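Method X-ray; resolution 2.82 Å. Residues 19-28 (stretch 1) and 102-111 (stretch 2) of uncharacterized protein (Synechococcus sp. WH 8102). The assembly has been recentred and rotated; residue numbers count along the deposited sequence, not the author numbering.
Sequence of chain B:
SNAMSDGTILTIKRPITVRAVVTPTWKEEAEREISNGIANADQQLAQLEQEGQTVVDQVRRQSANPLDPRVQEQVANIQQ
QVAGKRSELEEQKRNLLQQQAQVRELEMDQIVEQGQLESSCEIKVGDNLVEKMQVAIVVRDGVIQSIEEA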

# COMPACT_ATOMS: atom_id res chain seq x y z
N ARG B 19 8.96 -15.96 -20.85
CA ARG B 19 8.47 -17.29 -21.25
C ARG B 19 9.57 -18.32 -21.00
O ARG B 19 10.75 -18.03 -21.20
N ALA B 20 9.21 -19.52 -20.56
CA ALA B 20 10.20 -20.59 -20.33
C ALA B 20 10.06 -21.73 -21.31
O ALA B 20 8.96 -22.16 -21.64
N VAL B 21 11.21 -22.21 -21.77
CA VAL B 21 11.26 -23.44 -22.55
C VAL B 21 11.10 -24.58 -21.55
O VAL B 21 11.75 -24.58 -20.48
N VAL B 22 10.23 -25.53 -21.86
CA VAL B 22 10.02 -26.65 -20.95
C VAL B 22 11.23 -27.60 -20.95
O VAL B 22 11.56 -28.24 -21.97
N THR B 23 11.91 -27.64 -19.81
CA THR B 23 13.02 -28.55 -19.56
C THR B 23 12.65 -29.38 -18.35
O THR B 23 11.77 -28.99 -17.58
N PRO B 24 13.34 -30.51 -18.15
CA PRO B 24 13.05 -31.31 -16.96
C PRO B 24 13.37 -30.54 -15.68
O PRO B 24 12.56 -30.54 -14.75
N THR B 25 14.51 -29.86 -15.63
CA THR B 25 14.86 -29.05 -14.47
C THR B 25 13.72 -28.10 -14.16
O THR B 25 13.35 -27.91 -13.01
N TRP B 26 13.14 -27.53 -15.21
CA TRP B 26 12.10 -26.53 -15.04
C TRP B 26 10.84 -27.11 -14.49
O TRP B 26 10.23 -26.52 -13.59
N LYS B 27 10.43 -28.26 -15.02
CA LYS B 27 9.21 -28.94 -14.58
C LYS B 27 9.22 -29.27 -13.08
O LYS B 27 8.23 -29.01 -12.39
N GLU B 28 10.32 -29.81 -12.57
CA GLU B 28 10.46 -30.11 -11.14
C GLU B 28 10.21 -28.86 -10.33
O GLU B 28 9.29 -28.83 -9.51
N GLN B 102 -2.09 -28.69 -15.46
CA GLN B 102 -1.58 -27.99 -16.64
C GLN B 102 -0.07 -28.20 -16.80
O GLN B 102 0.42 -28.49 -17.89
N VAL B 103 0.65 -28.06 -15.69
CA VAL B 103 2.09 -28.20 -15.69
C VAL B 103 2.48 -29.64 -16.01
O VAL B 103 3.19 -29.89 -16.97
N ARG B 104 1.99 -30.58 -15.21
CA ARG B 104 2.29 -32.00 -15.40
C ARG B 104 2.05 -32.45 -16.83
O ARG B 104 2.83 -33.25 -17.36
N GLU B 105 1.00 -31.94 -17.45
CA GLU B 105 0.63 -32.31 -18.81
C GLU B 105 1.48 -31.61 -19.90
O GLU B 105 1.12 -31.64 -21.08
N LEU B 106 2.58 -30.98 -19.50
CA LEU B 106 3.48 -30.30 -20.45
C LEU B 106 4.59 -31.20 -20.99
O LEU B 106 5.15 -32.02 -20.25
N GLU B 107 4.92 -31.02 -22.27
CA GLU B 107 5.99 -31.76 -22.94
C GLU B 107 7.25 -30.92 -23.03
O GLU B 107 7.19 -29.69 -23.03
N MSE B 108 8.40 -31.59 -23.12
CA MSE B 108 9.69 -30.93 -23.31
C MSE B 108 9.67 -30.05 -24.56
O MSE B 108 9.01 -30.36 -25.55
N ASP B 109 10.39 -28.93 -24.48
CA ASP B 109 10.54 -27.99 -25.61
C ASP B 109 9.28 -27.19 -25.97
O ASP B 109 9.29 -26.41 -26.93
N GLN B 110 8.21 -27.37 -25.21
CA GLN B 110 7.08 -26.46 -25.28
C GLN B 110 7.48 -25.14 -24.62
O GLN B 110 8.43 -25.09 -23.83
N ILE B 111 6.75 -24.07 -24.94
CA ILE B 111 7.07 -22.76 -24.39
C ILE B 111 5.91 -22.19 -23.58
O ILE B 111 4.78 -22.15 -24.06

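Arg-19, already within the strand, has its CA-to-CB bond toward the second stretch; CB lies 3.8 Å from Ile-111 CG2, but the chain (chi1 m, chi2 and chi3 t) then leads its end away. Ala-20 points away, so its contribution is backbone: its O meets Ile-111 CA at 3.4 Å in a CA-H...O contact. Val-21 and Ile-111 form an antiparallel, non-hydrogen-bonded pair with CA atoms 4.6 Å apart. Their side chains share a sheet face, and the t rotamer of Val-21 and the m rotamer of Ile-111 leave Val-21 CG2 4.3 Å from Ile-111 CG1.

Val-22 points toward the second stretch and has the largest covered area of either segment. Two backbone hydrogen bonds fix it: Val-22 N donates to Gln-110 O (2.7 Å, 159°), and Asp-109 N donates to Val-22 O (2.9 Å, 174°). With chi1 t, its methyls reach different partners, CG2 lying 3.9 Å from Leu-106 CD1 and CG1 3.7 Å from Met-108 CE.

Thr-23 turns away; in rotamer p its OG1 accepts from Trp-26 N at 2.9 Å, capping the helix. At Pro-24, ring atom CD sits 3.6 Å from SE of Met-108, a selenomethionine whose m, m start brings its sideways-pointing side chain nearer. Thr-25 is out of reach. Trp-26 (chi1 t, chi2 87°) points toward the second stretch, and Leu-106 CD1 approaches the ring edge, near its plane, 3.8 Å from CZ3. Leu-106 (m, t) thus uses one methyl against both Val-22 and Trp-26.

Lys-27 starts sideways, but two t torsions followed by two m torsions bring its amine to backbone carbonyls around the helix end, Arg-104 being the last helical residue and Leu-106 lying beyond it. NZ donates to Leu-106 O at 3.0 Å and weakly to Arg-104 O at 3.3 Å, while CE packs 3.7 Å from Met-108 CE. Glu-28 points away without contact.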

# COMPACT_ATOMS: atom_id res chain seq x y z
CB ARG B 19 8.05 -17.29 -22.72
CG ARG B 19 6.85 -16.41 -23.03
CD ARG B 19 6.64 -16.24 -24.53
NE ARG B 19 5.78 -15.09 -24.81
CZ ARG B 19 5.76 -14.41 -25.95
NH1 ARG B 19 6.56 -14.74 -26.96
NH2 ARG B 19 4.93 -13.38 -26.09
CB ALA B 20 10.12 -21.11 -18.90
CB VAL B 21 12.60 -23.58 -23.31
CG1 VAL B 21 12.64 -24.86 -24.12
CG2 VAL B 21 12.82 -22.40 -24.24
CB VAL B 22 8.71 -27.42 -21.20
CG1 VAL B 22 8.56 -28.54 -20.18
CG2 VAL B 22 7.51 -26.49 -21.12
CB THR B 23 14.33 -27.82 -19.23
OG1 THR B 23 14.22 -27.21 -17.93
CG2 THR B 23 14.67 -26.77 -20.27
CB PRO B 24 13.97 -32.52 -17.12
CG PRO B 24 14.32 -32.57 -18.57
CD PRO B 24 14.40 -31.12 -18.96
CB THR B 25 16.14 -28.23 -14.69
OG1 THR B 25 17.27 -29.10 -14.69
CG2 THR B 25 16.32 -27.19 -13.58
CB TRP B 26 11.84 -25.80 -16.35
CG TRP B 26 10.80 -24.72 -16.20
CD1 TRP B 26 10.99 -23.40 -15.82
CD2 TRP B 26 9.36 -24.86 -16.42
NE1 TRP B 26 9.80 -22.72 -15.80
CE2 TRP B 26 8.78 -23.54 -16.14
CE3 TRP B 26 8.52 -25.89 -16.80
CZ2 TRP B 26 7.42 -23.29 -16.25
CZ3 TRP B 26 7.15 -25.64 -16.91
CH2 TRP B 26 6.61 -24.37 -16.64
CB LYS B 27 8.94 -30.19 -15.42
CG LYS B 27 7.60 -30.85 -15.13
CD LYS B 27 7.58 -32.32 -15.53
CE LYS B 27 7.21 -32.52 -16.99
NZ LYS B 27 5.89 -31.92 -17.34
CB GLU B 28 11.86 -30.62 -10.81
CG GLU B 28 12.17 -32.04 -11.26
CD GLU B 28 13.66 -32.24 -11.53
OE1 GLU B 28 14.03 -33.33 -12.04
OE2 GLU B 28 14.45 -31.32 -11.24
CB GLN B 102 -1.92 -26.50 -16.51
CG GLN B 102 -1.51 -25.61 -17.67
CD GLN B 102 -1.55 -24.12 -17.33
OE1 GLN B 102 -2.42 -23.65 -16.59
NE2 GLN B 102 -0.59 -23.37 -17.87
CB VAL B 103 2.70 -27.74 -14.36
CG1 VAL B 103 4.09 -28.33 -14.15
CG2 VAL B 103 2.72 -26.23 -14.31
CB ARG B 104 1.46 -32.85 -14.44
CG ARG B 104 1.89 -32.72 -12.99
CD ARG B 104 0.94 -33.45 -12.07
NE ARG B 104 1.42 -33.42 -10.70
CZ ARG B 104 0.76 -33.89 -9.65
NH1 ARG B 104 -0.44 -34.43 -9.82
NH2 ARG B 104 1.28 -33.81 -8.44
CB GLU B 105 -0.85 -32.02 -19.01
CG GLU B 105 -1.52 -32.82 -20.11
CD GLU B 105 -2.73 -32.11 -20.68
OE1 GLU B 105 -2.79 -30.86 -20.59
OE2 GLU B 105 -3.63 -32.80 -21.22
CB LEU B 106 4.12 -29.06 -19.83
CG LEU B 106 3.31 -27.77 -19.66
CD1 LEU B 106 4.19 -26.72 -19.00
CD2 LEU B 106 2.76 -27.26 -20.99
CB GLU B 107 5.54 -32.20 -24.33
CG GLU B 107 4.53 -33.33 -24.34
CD GLU B 107 3.55 -33.24 -25.49
OE1 GLU B 107 3.29 -32.12 -25.99
OE2 GLU B 107 3.02 -34.30 -25.91
CB MSE B 108 10.82 -31.96 -23.44
CG MSE B 108 11.02 -32.87 -22.24
SE MSE B 108 11.26 -31.91 -20.56
CE MSE B 108 9.48 -32.14 -19.83
CB ASP B 109 11.12 -28.70 -26.84
CG ASP B 109 12.52 -29.23 -26.59
OD1 ASP B 109 13.27 -28.61 -25.81
OD2 ASP B 109 12.88 -30.27 -27.19
CB GLN B 110 5.88 -27.04 -24.55
CG GLN B 110 4.92 -27.80 -25.43
CD GLN B 110 3.68 -28.21 -24.65
OE1 GLN B 110 3.69 -29.20 -23.92
NE2 GLN B 110 2.62 -27.42 -24.78
CB ILE B 111 7.50 -21.78 -25.50
CG1 ILE B 111 8.87 -22.18 -26.04
CG2 ILE B 111 7.52 -20.35 -24.97
CD1 ILE B 111 9.32 -21.43 -27.27